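Outer surface protein (Bacillus cereus ATCC 14579, PDB 1X7F) is of unknown function but is probably a 6-phospho-N-acetylmuramidase that cleaves a 6-phosphorylated N-acetylmuramic acid sugar in cell-wall recycling. Local coordinates at residues A[26-31]-A[54-59]; A[45-50]-A[86-91]; A[282-287]-A[316-321]. One frame throughout, in Å; residues are numbered along the deposited sequence.

Contact 1. Residues A[26-31]-A[54-59]; sequences ERKLGI and GFSRIF
The ring of Phe55 carries Leu29 over one face and the backbone of Gly30 at its edge. Leu29 CB stands 3.7 Å from the ring centroid and only 13° off the ring normal, a CH-pi contact, while Gly30 O lies near the ring plane, 3.2 Å from Phe55 CE2. Ile31 approaches the same ring obliquely, its CG2 3.5 Å from Phe55 CD2. With chi1 at -73°, Phe55 CG sits beside its own backbone N, which turns the ring across the neighbouring strand. Ile31 and Ile58 run alongside one another, CG1 of each 4.0 Å apart.

The backbones pair in parallel, with Gly30 opposite Arg57 and Ile31 opposite Ile58. Ser56 N donates to Leu29 O at 3.0 Å, Ile31 N to Arg57 O at 3.1 Å, and Phe59 N to Ile31 O at 2.9 Å, the last the straightest at 164°. Toward the start of the strands direct bonding gives way to water: one molecule accepts from Leu29 N, donates to Gly54 O and also bonds Ser56 OG. A second joins Lys28 NZ to Ser56 O, and the aliphatic chain of Lys28 runs past Ser56 OG, CD at 3.4 Å. The charged ends have their salt-bridge partners outside these strands, Lys28 in Glu89 and Arg57 in Glu144 and Asp246.

Strands 28-33 and 55-62 are neighbours in the parallel sheet, joined through helix 40-51 as a beta-alpha-beta unit; that helix covers Ile31, Phe55 and Ile58, and helix 256-264 packs on Leu29, Ile31 and Phe55.

Contact 2. Residues A[45-50]-A[86-91]; sequences AYISAA and NNMEVI
Helix 40-51 packs here against the turn between helix 74-85 and strand 89-94, in the layer of helices outside the barrel strands, and the methyl end of Met88 makes the principal contact with Ile47. Met88 CE comes 3.8 Å from Ile47 CG2, the two side chains crossing at a slant; it is modelled only 3.0 Å from Ile47 O, too short to be relied on. Ala50 CB lies farther off, 4.4 Å from the same CE. The Met88 chain bends at chi2 (-138°), and its terminal methyl abuts the CG2 branch of Ile47.

The turn itself is a Schellman motif: Asn87, at positive phi (50°), is its C-prime residue, with Met88 N bonded to Ala83 O and Asn87 N to Lys84 O. In the succession of strands and helices that builds the N-terminal region, consistent with a (beta/alpha)8 (TIM) barrel, this reversal ends one helix and leads into the next parallel strand.

At the more exposed margin the polar groups meet through a water, which hydrogen-bonds Ser48 OG at 2.7 Å and donates to Asn86 OD1 at 2.8 Å. Asn86 ND2 donates back to His82 O of the preceding helix 74-85, and also comes within 4.3 Å of Ile47 CG2. Met88 and Ile47 both also touch Ile58 of strand 55-62, and Ile47 reaches Ile79 and His82 of helix 74-85.

Contact 3. Residues A[282-287]-A[316-321]; sequences EVEKRA and YDFPVR
The first turns of helix 282-289 face the irregular loop between helix 309-313 and strand 330-334, in the C-terminal region, the nearest CA pairs being Val283 with Tyr316 at 7.8 Å and Glu284 with Phe318 at 8.0 Å, so the gap is bridged mainly by side chains. Val283 reaches both rings, CG1 meeting Phe318 CE2 at 3.8 Å and CG2 mainly Tyr316 CD2 at 3.9 Å. The side chains of Glu284 and Phe318 run antiparallel to each other, Glu284 CG 3.6 Å from Phe318 CE2 at the ring edge, with carboxylate and ring only 19° from coplanar. Beyond CG the Glu284 chain is extended (chi2 164°), carrying the carboxylate to Arg321, which comes from the other side.

Arg321 grips it end-on: NH2 donates to OE1 of Glu284 at 2.8 Å, and NH1 to OE2 of Glu284 at 2.8 Å on its syn lone pair. The planes of the two groups stand 60° apart, a twisted form of the two-pronged salt bridge. Glu284 OE1 also accepts from Thr281 N, and Arg321 NH2 donates to Ile360 O. With Glu284 buried, paired charge and these second partners probably stabilise its ionised form and fix the loop against the helix.

Contacts 1 and 2 belong to one body and are both buried: their centres are 8 Å apart, and strand 55-62 of contact 1 pairs with strand 89-94 of contact 2, Glu89 bonding both Ser56 and Ile58. Both also involve the unit of strand 28-33, helix 40-51 and strand 55-62, contact 1 joining its two strands and contact 2 its helix to the turn before strand 89-94. Contact 3 stands apart in the C-terminal region, its centre about 40 and 46 Å from theirs. Backbone hydrogen bonds dominate contact 1; contact 2 relies on apolar touch plus one water; contact 3, only partly buried, combines apolar packing with a salt bridge.

Contact 1. Residues A[26-31]-A[54-59]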
ATOM      1  N   GLU A  26      -4.277 -12.534   1.076  1.00 47.83           N
ATOM      2  CA  GLU A  26      -3.787 -11.858   2.273  1.00 46.39           C
ATOM      3  C   GLU A  26      -2.834 -10.715   1.929  1.00 44.03           C
ATOM      4  O   GLU A  26      -2.070 -10.806   0.960  1.00 44.33           O
ATOM      5  CB  GLU A  26      -3.132 -12.875   3.225  1.00 46.43           C
ATOM      6  CG  GLU A  26      -1.799 -12.444   3.822  1.00 47.74           C
ATOM      7  CD  GLU A  26      -1.129 -13.524   4.664  1.00 49.30           C
ATOM      8  OE1 GLU A  26      -1.050 -14.696   4.217  1.00 51.93           O
ATOM      9  OE2 GLU A  26      -0.662 -13.194   5.778  1.00 53.40           O
ATOM     10  N   ARG A  27      -2.906  -9.640   2.717  1.00 41.24           N
ATOM     11  CA  ARG A  27      -2.087  -8.433   2.517  1.00 38.82           C
ATOM     12  C   ARG A  27      -1.095  -8.273   3.658  1.00 37.51           C
ATOM     13  O   ARG A  27      -1.471  -8.312   4.831  1.00 37.64           O
ATOM     14  CB  ARG A  27      -2.970  -7.183   2.373  1.00 37.92           C
ATOM     15  CG  ARG A  27      -3.668  -7.126   1.023  1.00 38.04           C
ATOM     16  CD  ARG A  27      -4.723  -6.057   0.863  1.00 38.39           C
ATOM     17  NE  ARG A  27      -5.433  -6.234  -0.402  1.00 40.01           N
ATOM     18  CZ  ARG A  27      -6.343  -5.398  -0.896  1.00 40.72           C
ATOM     19  NH1 ARG A  27      -6.682  -4.296  -0.235  1.00 41.99           N
ATOM     20  NH2 ARG A  27      -6.921  -5.667  -2.060  1.00 40.51           N
ATOM     21  N   LYS A  28       0.178  -8.135   3.312  1.00 36.43           N
ATOM     22  CA  LYS A  28       1.229  -8.080   4.317  1.00 35.85           C
ATOM     23  C   LYS A  28       1.876  -6.722   4.354  1.00 34.62           C
ATOM     24  O   LYS A  28       1.880  -5.998   3.352  1.00 33.67           O
ATOM     25  CB  LYS A  28       2.314  -9.131   4.048  1.00 36.27           C
ATOM     26  CG  LYS A  28       1.893 -10.562   4.254  1.00 37.10           C
ATOM     27  CD  LYS A  28       3.110 -11.471   4.087  1.00 40.34           C
ATOM     28  CE  LYS A  28       2.739 -12.959   4.089  1.00 42.77           C
ATOM     29  NZ  LYS A  28       3.935 -13.843   4.342  1.00 44.14           N
ATOM     30  N   LEU A  29       2.429  -6.395   5.521  1.00 34.20           N
ATOM     31  CA  LEU A  29       3.360  -5.281   5.669  1.00 33.61           C
ATOM     32  C   LEU A  29       4.779  -5.827   5.786  1.00 33.89           C
ATOM     33  O   LEU A  29       5.013  -6.841   6.449  1.00 32.96           O
ATOM     34  CB  LEU A  29       3.001  -4.411   6.876  1.00 32.85           C
ATOM     35  CG  LEU A  29       1.921  -3.357   6.582  1.00 35.21           C
ATOM     36  CD1 LEU A  29       1.308  -2.830   7.875  1.00 29.52           C
ATOM     37  CD2 LEU A  29       2.489  -2.200   5.678  1.00 29.90           C
ATOM     38  N   GLY A  30       5.723  -5.147   5.134  1.00 34.20           N
ATOM     39  CA  GLY A  30       7.124  -5.547   5.177  1.00 33.36           C
ATOM     40  C   GLY A  30       8.055  -4.410   5.529  1.00 33.46           C
ATOM     41  O   GLY A  30       7.665  -3.250   5.476  1.00 33.59           O
ATOM     42  N   ILE A  31       9.287  -4.766   5.893  1.00 34.15           N
ATOM     43  CA  ILE A  31      10.388  -3.829   6.186  1.00 33.93           C
ATOM     44  C   ILE A  31      11.626  -4.276   5.411  1.00 34.65           C
ATOM     45  O   ILE A  31      11.774  -5.467   5.096  1.00 33.84           O
ATOM     46  CB  ILE A  31      10.731  -3.818   7.713  1.00 35.24           C
ATOM     47  CG1 ILE A  31      10.826  -5.258   8.272  1.00 33.71           C
ATOM     48  CG2 ILE A  31       9.711  -2.981   8.492  1.00 35.49           C
ATOM     49  CD1 ILE A  31      11.658  -5.422   9.572  1.00 32.50           C
ATOM     50  N   GLY A  54       2.345  -5.715  13.316  1.00 34.92           N
ATOM     51  CA  GLY A  54       1.813  -6.603  12.270  1.00 35.06           C
ATOM     52  C   GLY A  54       2.592  -6.740  10.967  1.00 35.32           C
ATOM     53  O   GLY A  54       2.041  -7.174   9.943  1.00 35.38           O
ATOM     54  N   PHE A  55       3.868  -6.367  10.981  1.00 34.66           N
ATOM     55  CA  PHE A  55       4.728  -6.630   9.830  1.00 34.06           C
ATOM     56  C   PHE A  55       5.104  -8.120   9.867  1.00 33.85           C
ATOM     57  O   PHE A  55       5.385  -8.666  10.930  1.00 32.32           O
ATOM     58  CB  PHE A  55       5.970  -5.739   9.846  1.00 33.81           C
ATOM     59  CG  PHE A  55       5.699  -4.288   9.507  1.00 32.44           C
ATOM     60  CD1 PHE A  55       4.902  -3.486  10.329  1.00 33.76           C
ATOM     61  CD2 PHE A  55       6.271  -3.715   8.387  1.00 30.44           C
ATOM     62  CE1 PHE A  55       4.668  -2.138  10.024  1.00 32.54           C
ATOM     63  CE2 PHE A  55       6.036  -2.364   8.060  1.00 32.44           C
ATOM     64  CZ  PHE A  55       5.239  -1.575   8.888  1.00 30.79           C
ATOM     65  N   SER A  56       5.076  -8.775   8.712  1.00 33.63           N
ATOM     66  CA  SER A  56       5.359 -10.208   8.649  1.00 34.13           C
ATOM     67  C   SER A  56       6.234 -10.585   7.441  1.00 34.17           C
ATOM     68  O   SER A  56       6.338 -11.753   7.073  1.00 34.20           O
ATOM     69  CB  SER A  56       4.043 -11.006   8.639  1.00 33.44           C
ATOM     70  OG  SER A  56       3.335 -10.763   7.435  1.00 34.03           O
ATOM     71  N   ARG A  57       6.846  -9.587   6.821  1.00 35.63           N
ATOM     72  CA  ARG A  57       7.668  -9.803   5.642  1.00 36.64           C
ATOM     73  C   ARG A  57       8.924  -8.931   5.733  1.00 36.66           C
ATOM     74  O   ARG A  57       8.854  -7.780   6.179  1.00 36.35           O
ATOM     75  CB  ARG A  57       6.847  -9.483   4.376  1.00 37.15           C
ATOM     76  CG  ARG A  57       7.617  -9.610   3.064  1.00 38.16           C
ATOM     77  CD  ARG A  57       6.752  -9.578   1.812  1.00 36.94           C
ATOM     78  NE  ARG A  57       7.587  -9.731   0.624  1.00 37.86           N
ATOM     79  CZ  ARG A  57       7.145 -10.023  -0.597  1.00 39.19           C
ATOM     80  NH1 ARG A  57       5.855 -10.225  -0.839  1.00 36.68           N
ATOM     81  NH2 ARG A  57       8.012 -10.125  -1.589  1.00 37.90           N
ATOM     82  N   ILE A  58      10.064  -9.497   5.332  1.00 36.42           N
ATOM     83  CA  ILE A  58      11.333  -8.775   5.282  1.00 36.97           C
ATOM     84  C   ILE A  58      11.976  -8.843   3.885  1.00 38.10           C
ATOM     85  O   ILE A  58      12.056  -9.919   3.279  1.00 38.03           O
ATOM     86  CB  ILE A  58      12.331  -9.319   6.351  1.00 37.71           C
ATOM     87  CG1 ILE A  58      11.802  -9.087   7.771  1.00 36.43           C
ATOM     88  CG2 ILE A  58      13.708  -8.659   6.190  1.00 36.77           C
ATOM     89  CD1 ILE A  58      12.742  -9.566   8.851  1.00 35.63           C
ATOM     90  N   PHE A  59      12.421  -7.691   3.388  1.00 38.26           N
ATOM     91  CA  PHE A  59      13.300  -7.630   2.223  1.00 39.07           C
ATOM     92  C   PHE A  59      14.729  -7.371   2.690  1.00 39.74           C
ATOM     93  O   PHE A  59      15.010  -6.391   3.360  1.00 39.34           O
ATOM     94  CB  PHE A  59      12.851  -6.555   1.230  1.00 38.30           C
ATOM     95  CG  PHE A  59      13.831  -6.331   0.097  1.00 39.52           C
ATOM     96  CD1 PHE A  59      13.966  -7.277  -0.925  1.00 39.90           C
ATOM     97  CD2 PHE A  59      14.642  -5.187   0.069  1.00 38.85           C
ATOM     98  CE1 PHE A  59      14.887  -7.080  -1.977  1.00 41.71           C
ATOM     99  CE2 PHE A  59      15.568  -4.976  -0.970  1.00 39.62           C
ATOM    100  CZ  PHE A  59      15.691  -5.926  -1.999  1.00 40.01           C
TER
HETATM  101  O   HOH W   1       1.379 -12.912   7.213  1.00 43.88           O
HETATM  102  O   HOH W   2       4.689 -13.819   7.049  0.50 22.15           O
HETATM  103  O   HOH W   3       1.974  -8.344   7.490  1.00 24.08           O

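Contact 2. Residues A[45-50]-A[86-91]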
ATOM      1  N   ALA A  45      16.477  -5.413  16.892  1.00 34.55           N
ATOM      2  CA  ALA A  45      15.557  -4.515  17.581  1.00 35.24           C
ATOM      3  C   ALA A  45      14.442  -3.988  16.641  1.00 35.72           C
ATOM      4  O   ALA A  45      13.275  -3.883  17.037  1.00 37.03           O
ATOM      5  CB  ALA A  45      16.325  -3.368  18.234  1.00 34.82           C
ATOM      6  N   TYR A  46      14.805  -3.702  15.396  1.00 35.41           N
ATOM      7  CA  TYR A  46      13.872  -3.212  14.366  1.00 35.39           C
ATOM      8  C   TYR A  46      12.837  -4.253  13.945  1.00 34.81           C
ATOM      9  O   TYR A  46      11.649  -3.943  13.825  1.00 35.36           O
ATOM     10  CB  TYR A  46      14.675  -2.776  13.141  1.00 35.22           C
ATOM     11  CG  TYR A  46      13.914  -2.081  12.031  1.00 35.46           C
ATOM     12  CD1 TYR A  46      13.104  -0.978  12.288  1.00 35.26           C
ATOM     13  CD2 TYR A  46      14.070  -2.491  10.703  1.00 38.05           C
ATOM     14  CE1 TYR A  46      12.435  -0.321  11.259  1.00 37.01           C
ATOM     15  CE2 TYR A  46      13.417  -1.836   9.657  1.00 38.66           C
ATOM     16  CZ  TYR A  46      12.592  -0.753   9.945  1.00 37.24           C
ATOM     17  OH  TYR A  46      11.958  -0.085   8.916  1.00 34.92           O
ATOM     18  N   ILE A  47      13.310  -5.470  13.686  1.00 34.66           N
ATOM     19  CA  ILE A  47      12.462  -6.628  13.430  1.00 34.35           C
ATOM     20  C   ILE A  47      11.455  -6.788  14.571  1.00 35.51           C
ATOM     21  O   ILE A  47      10.265  -6.988  14.325  1.00 35.13           O
ATOM     22  CB  ILE A  47      13.341  -7.906  13.269  1.00 34.52           C
ATOM     23  CG1 ILE A  47      14.090  -7.897  11.926  1.00 33.55           C
ATOM     24  CG2 ILE A  47      12.516  -9.202  13.447  1.00 33.15           C
ATOM     25  CD1 ILE A  47      15.246  -8.923  11.866  1.00 32.89           C
ATOM     26  N   SER A  48      11.936  -6.691  15.815  1.00 35.98           N
ATOM     27  CA  SER A  48      11.062  -6.750  16.991  1.00 36.82           C
ATOM     28  C   SER A  48      10.005  -5.632  16.983  1.00 36.85           C
ATOM     29  O   SER A  48       8.829  -5.898  17.233  1.00 37.64           O
ATOM     30  CB  SER A  48      11.882  -6.702  18.285  1.00 36.44           C
ATOM     31  OG  SER A  48      12.480  -7.960  18.559  1.00 38.12           O
ATOM     32  N   ALA A  49      10.450  -4.401  16.712  1.00 36.05           N
ATOM     33  CA  ALA A  49       9.597  -3.218  16.595  1.00 36.38           C
ATOM     34  C   ALA A  49       8.526  -3.375  15.521  1.00 36.49           C
ATOM     35  O   ALA A  49       7.360  -3.118  15.778  1.00 37.43           O
ATOM     36  CB  ALA A  49      10.450  -1.953  16.305  1.00 36.19           C
ATOM     37  N   ALA A  50       8.923  -3.792  14.320  1.00 36.45           N
ATOM     38  CA  ALA A  50       7.979  -3.983  13.213  1.00 36.25           C
ATOM     39  C   ALA A  50       6.956  -5.098  13.488  1.00 36.40           C
ATOM     40  O   ALA A  50       5.804  -5.012  13.054  1.00 36.34           O
ATOM     41  CB  ALA A  50       8.727  -4.239  11.909  1.00 35.84           C
ATOM     42  N   ASN A  86       9.982 -14.364  14.855  1.00 40.85           N
ATOM     43  CA  ASN A  86       8.925 -13.359  14.837  1.00 41.00           C
ATOM     44  C   ASN A  86       8.019 -13.499  13.619  1.00 40.96           C
ATOM     45  O   ASN A  86       7.426 -12.519  13.159  1.00 41.52           O
ATOM     46  CB  ASN A  86       9.520 -11.950  14.948  1.00 40.69           C
ATOM     47  CG  ASN A  86       9.932 -11.608  16.373  1.00 41.67           C
ATOM     48  OD1 ASN A  86       9.092 -11.269  17.218  1.00 41.75           O
ATOM     49  ND2 ASN A  86      11.227 -11.701  16.652  1.00 40.37           N
ATOM     50  N   ASN A  87       7.928 -14.729  13.112  1.00 40.82           N
ATOM     51  CA  ASN A  87       7.029 -15.107  12.012  1.00 41.22           C
ATOM     52  C   ASN A  87       7.086 -14.194  10.773  1.00 41.35           C
ATOM     53  O   ASN A  87       6.060 -13.830  10.183  1.00 41.47           O
ATOM     54  CB  ASN A  87       5.594 -15.299  12.538  1.00 41.65           C
ATOM     55  CG  ASN A  87       5.537 -16.198  13.776  1.00 43.10           C
ATOM     56  OD1 ASN A  87       5.223 -15.737  14.875  1.00 45.53           O
ATOM     57  ND2 ASN A  87       5.867 -17.476  13.604  1.00 44.11           N
ATOM     58  N   MET A  88       8.305 -13.836  10.377  1.00 41.47           N
ATOM     59  CA  MET A  88       8.510 -12.937   9.244  1.00 41.35           C
ATOM     60  C   MET A  88       9.099 -13.668   8.051  1.00 40.76           C
ATOM     61  O   MET A  88      10.101 -14.370   8.172  1.00 40.98           O
ATOM     62  CB  MET A  88       9.402 -11.757   9.632  1.00 41.51           C
ATOM     63  CG  MET A  88       8.904 -10.973  10.819  1.00 39.47           C
ATOM     64  SD  MET A  88       9.088  -9.223  10.530  1.00 44.49           S
ATOM     65  CE  MET A  88       9.005  -8.637  12.203  1.00 45.34           C
ATOM     66  N   GLU A  89       8.460 -13.496   6.902  1.00 40.18           N
ATOM     67  CA  GLU A  89       8.894 -14.093   5.650  1.00 40.58           C
ATOM     68  C   GLU A  89      10.112 -13.329   5.120  1.00 39.62           C
ATOM     69  O   GLU A  89      10.042 -12.130   4.917  1.00 38.86           O
ATOM     70  CB  GLU A  89       7.744 -14.011   4.647  1.00 40.23           C
ATOM     71  CG  GLU A  89       7.926 -14.810   3.365  1.00 43.07           C
ATOM     72  CD  GLU A  89       6.939 -14.401   2.283  1.00 42.73           C
ATOM     73  OE1 GLU A  89       6.220 -13.399   2.485  1.00 44.69           O
ATOM     74  OE2 GLU A  89       6.875 -15.079   1.232  1.00 45.96           O
ATOM     75  N   VAL A  90      11.224 -14.033   4.892  1.00 39.59           N
ATOM     76  CA  VAL A  90      12.479 -13.379   4.495  1.00 38.46           C
ATOM     77  C   VAL A  90      12.808 -13.591   3.010  1.00 38.33           C
ATOM     78  O   VAL A  90      13.011 -14.722   2.563  1.00 37.93           O
ATOM     79  CB  VAL A  90      13.670 -13.814   5.408  1.00 38.49           C
ATOM     80  CG1 VAL A  90      14.990 -13.230   4.912  1.00 38.40           C
ATOM     81  CG2 VAL A  90      13.424 -13.403   6.859  1.00 36.51           C
ATOM     82  N   ILE A  91      12.846 -12.493   2.256  1.00 38.13           N
ATOM     83  CA  ILE A  91      13.278 -12.530   0.857  1.00 38.53           C
ATOM     84  C   ILE A  91      14.666 -11.890   0.714  1.00 39.84           C
ATOM     85  O   ILE A  91      14.858 -10.716   1.056  1.00 38.24           O
ATOM     86  CB  ILE A  91      12.232 -11.872  -0.093  1.00 37.97           C
ATOM     87  CG1 ILE A  91      10.838 -12.516   0.064  1.00 37.09           C
ATOM     88  CG2 ILE A  91      12.701 -11.922  -1.550  1.00 37.36           C
ATOM     89  CD1 ILE A  91      10.781 -14.047  -0.196  1.00 35.09           C
TER
HETATM   90  O   HOH W   4      10.475  -9.740  19.147  1.00 47.24           O

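Contact 3. Residues A[282-287]-A[316-321]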
ATOM      1  N   GLU A 282     -22.975  16.776  16.300  1.00 35.06           N
ATOM      2  CA  GLU A 282     -22.767  15.398  16.709  1.00 35.56           C
ATOM      3  C   GLU A 282     -23.385  14.384  15.756  1.00 34.58           C
ATOM      4  O   GLU A 282     -22.793  13.340  15.493  1.00 35.09           O
ATOM      5  CB  GLU A 282     -23.290  15.169  18.139  1.00 35.60           C
ATOM      6  CG  GLU A 282     -22.414  15.783  19.227  1.00 39.24           C
ATOM      7  CD  GLU A 282     -20.932  15.502  19.024  1.00 45.37           C
ATOM      8  OE1 GLU A 282     -20.158  16.474  18.866  1.00 49.99           O
ATOM      9  OE2 GLU A 282     -20.530  14.316  18.995  1.00 47.68           O
ATOM     10  N   VAL A 283     -24.571  14.685  15.246  1.00 34.13           N
ATOM     11  CA  VAL A 283     -25.248  13.774  14.341  1.00 34.01           C
ATOM     12  C   VAL A 283     -24.537  13.737  12.975  1.00 33.76           C
ATOM     13  O   VAL A 283     -24.449  12.688  12.352  1.00 33.67           O
ATOM     14  CB  VAL A 283     -26.770  14.091  14.217  1.00 33.90           C
ATOM     15  CG1 VAL A 283     -26.998  15.433  13.548  1.00 34.79           C
ATOM     16  CG2 VAL A 283     -27.491  13.001  13.436  1.00 34.05           C
ATOM     17  N   GLU A 284     -24.016  14.880  12.535  1.00 33.34           N
ATOM     18  CA  GLU A 284     -23.248  14.955  11.292  1.00 34.24           C
ATOM     19  C   GLU A 284     -21.956  14.146  11.403  1.00 33.22           C
ATOM     20  O   GLU A 284     -21.592  13.443  10.469  1.00 33.51           O
ATOM     21  CB  GLU A 284     -22.946  16.417  10.908  1.00 33.03           C
ATOM     22  CG  GLU A 284     -24.139  17.150  10.328  1.00 35.44           C
ATOM     23  CD  GLU A 284     -23.984  18.668  10.300  1.00 36.32           C
ATOM     24  OE1 GLU A 284     -22.943  19.202  10.758  1.00 39.09           O
ATOM     25  OE2 GLU A 284     -24.924  19.335   9.815  1.00 38.99           O
ATOM     26  N   LYS A 285     -21.286  14.239  12.551  1.00 32.77           N
ATOM     27  CA  LYS A 285     -20.079  13.459  12.810  1.00 33.57           C
ATOM     28  C   LYS A 285     -20.357  11.953  12.905  1.00 33.20           C
ATOM     29  O   LYS A 285     -19.558  11.166  12.442  1.00 32.59           O
ATOM     30  CB  LYS A 285     -19.393  13.935  14.091  1.00 34.22           C
ATOM     31  CG  LYS A 285     -18.822  15.345  14.015  1.00 36.65           C
ATOM     32  CD  LYS A 285     -17.931  15.570  15.232  1.00 39.90           C
ATOM     33  CE  LYS A 285     -17.490  17.016  15.357  1.00 42.71           C
ATOM     34  NZ  LYS A 285     -16.424  17.144  16.396  1.00 42.33           N
ATOM     35  N   ARG A 286     -21.487  11.565  13.503  1.00 33.11           N
ATOM     36  CA  ARG A 286     -21.880  10.148  13.583  1.00 34.28           C
ATOM     37  C   ARG A 286     -22.187   9.584  12.193  1.00 33.64           C
ATOM     38  O   ARG A 286     -21.733   8.486  11.859  1.00 33.81           O
ATOM     39  CB  ARG A 286     -23.089   9.958  14.518  1.00 33.31           C
ATOM     40  CG  ARG A 286     -23.412   8.499  14.839  1.00 37.43           C
ATOM     41  CD  ARG A 286     -24.697   8.254  15.675  1.00 36.90           C
ATOM     42  NE  ARG A 286     -25.002   9.411  16.497  1.00 41.31           N
ATOM     43  CZ  ARG A 286     -26.136  10.096  16.458  1.00 40.95           C
ATOM     44  NH1 ARG A 286     -27.147   9.718  15.680  1.00 38.90           N
ATOM     45  NH2 ARG A 286     -26.265  11.151  17.246  1.00 41.66           N
ATOM     46  N   ALA A 287     -22.946  10.337  11.394  1.00 32.48           N
ATOM     47  CA  ALA A 287     -23.226   9.969   9.998  1.00 33.24           C
ATOM     48  C   ALA A 287     -21.929   9.752   9.225  1.00 32.88           C
ATOM     49  O   ALA A 287     -21.833   8.865   8.401  1.00 34.33           O
ATOM     50  CB  ALA A 287     -24.067  11.051   9.309  1.00 31.84           C
ATOM     51  N   TYR A 316     -33.654  13.128  11.684  1.00 33.92           N
ATOM     52  CA  TYR A 316     -32.800  13.959  12.527  1.00 33.14           C
ATOM     53  C   TYR A 316     -32.696  15.416  12.063  1.00 34.29           C
ATOM     54  O   TYR A 316     -33.045  15.753  10.929  1.00 34.01           O
ATOM     55  CB  TYR A 316     -31.412  13.317  12.680  1.00 31.31           C
ATOM     56  CG  TYR A 316     -31.437  12.050  13.527  1.00 30.69           C
ATOM     57  CD1 TYR A 316     -31.904  10.836  12.996  1.00 28.06           C
ATOM     58  CD2 TYR A 316     -31.023  12.068  14.861  1.00 25.13           C
ATOM     59  CE1 TYR A 316     -31.936   9.682  13.755  1.00 27.63           C
ATOM     60  CE2 TYR A 316     -31.048  10.916  15.631  1.00 26.74           C
ATOM     61  CZ  TYR A 316     -31.503   9.721  15.071  1.00 28.16           C
ATOM     62  OH  TYR A 316     -31.558   8.578  15.828  1.00 27.32           O
ATOM     63  N   ASP A 317     -32.200  16.267  12.955  1.00 34.92           N
ATOM     64  CA  ASP A 317     -32.213  17.699  12.762  1.00 35.12           C
ATOM     65  C   ASP A 317     -30.922  18.125  12.105  1.00 34.55           C
ATOM     66  O   ASP A 317     -29.844  17.927  12.654  1.00 35.40           O
ATOM     67  CB  ASP A 317     -32.385  18.401  14.115  1.00 35.65           C
ATOM     68  CG  ASP A 317     -32.892  19.841  13.991  1.00 36.95           C
ATOM     69  OD1 ASP A 317     -32.603  20.635  14.926  1.00 38.59           O
ATOM     70  OD2 ASP A 317     -33.593  20.261  13.036  1.00 34.95           O
ATOM     71  N   PHE A 318     -31.043  18.698  10.912  1.00 34.42           N
ATOM     72  CA  PHE A 318     -29.905  19.218  10.181  1.00 33.53           C
ATOM     73  C   PHE A 318     -30.215  20.658   9.831  1.00 33.91           C
ATOM     74  O   PHE A 318     -30.590  20.956   8.686  1.00 33.59           O
ATOM     75  CB  PHE A 318     -29.659  18.390   8.923  1.00 33.82           C
ATOM     76  CG  PHE A 318     -29.155  17.014   9.212  1.00 33.80           C
ATOM     77  CD1 PHE A 318     -30.041  15.941   9.304  1.00 32.03           C
ATOM     78  CD2 PHE A 318     -27.797  16.789   9.425  1.00 34.29           C
ATOM     79  CE1 PHE A 318     -29.573  14.664   9.592  1.00 33.14           C
ATOM     80  CE2 PHE A 318     -27.330  15.510   9.729  1.00 33.63           C
ATOM     81  CZ  PHE A 318     -28.218  14.453   9.802  1.00 31.62           C
ATOM     82  N   PRO A 319     -30.092  21.556  10.812  1.00 33.81           N
ATOM     83  CA  PRO A 319     -30.454  22.947  10.584  1.00 34.26           C
ATOM     84  C   PRO A 319     -29.566  23.564   9.515  1.00 35.30           C
ATOM     85  O   PRO A 319     -28.379  23.218   9.396  1.00 34.93           O
ATOM     86  CB  PRO A 319     -30.227  23.607  11.955  1.00 34.17           C
ATOM     87  CG  PRO A 319     -30.267  22.456  12.938  1.00 34.13           C
ATOM     88  CD  PRO A 319     -29.602  21.336  12.189  1.00 33.50           C
ATOM     89  N   VAL A 320     -30.164  24.436   8.718  1.00 37.15           N
ATOM     90  CA  VAL A 320     -29.450  25.209   7.712  1.00 40.04           C
ATOM     91  C   VAL A 320     -28.425  26.124   8.404  1.00 40.19           C
ATOM     92  O   VAL A 320     -28.742  26.767   9.404  1.00 41.18           O
ATOM     93  CB  VAL A 320     -30.461  26.039   6.853  1.00 40.21           C
ATOM     94  CG1 VAL A 320     -29.741  26.917   5.876  1.00 42.66           C
ATOM     95  CG2 VAL A 320     -31.417  25.118   6.086  1.00 41.31           C
ATOM     96  N   ARG A 321     -27.188  26.137   7.912  1.00 41.38           N
ATOM     97  CA  ARG A 321     -26.220  27.172   8.311  1.00 42.51           C
ATOM     98  C   ARG A 321     -25.546  27.802   7.096  1.00 43.40           C
ATOM     99  O   ARG A 321     -26.138  27.842   6.039  1.00 44.24           O
ATOM    100  CB  ARG A 321     -25.221  26.681   9.364  1.00 42.92           C
ATOM    101  CG  ARG A 321     -24.851  25.226   9.282  1.00 42.54           C
ATOM    102  CD  ARG A 321     -23.926  24.748  10.400  1.00 41.04           C
ATOM    103  NE  ARG A 321     -23.030  23.732   9.853  1.00 42.73           N
ATOM    104  CZ  ARG A 321     -23.193  22.419   9.984  1.00 42.22           C
ATOM    105  NH1 ARG A 321     -24.208  21.936  10.696  1.00 40.56           N
ATOM    106  NH2 ARG A 321     -22.329  21.587   9.400  1.00 37.18           N
TER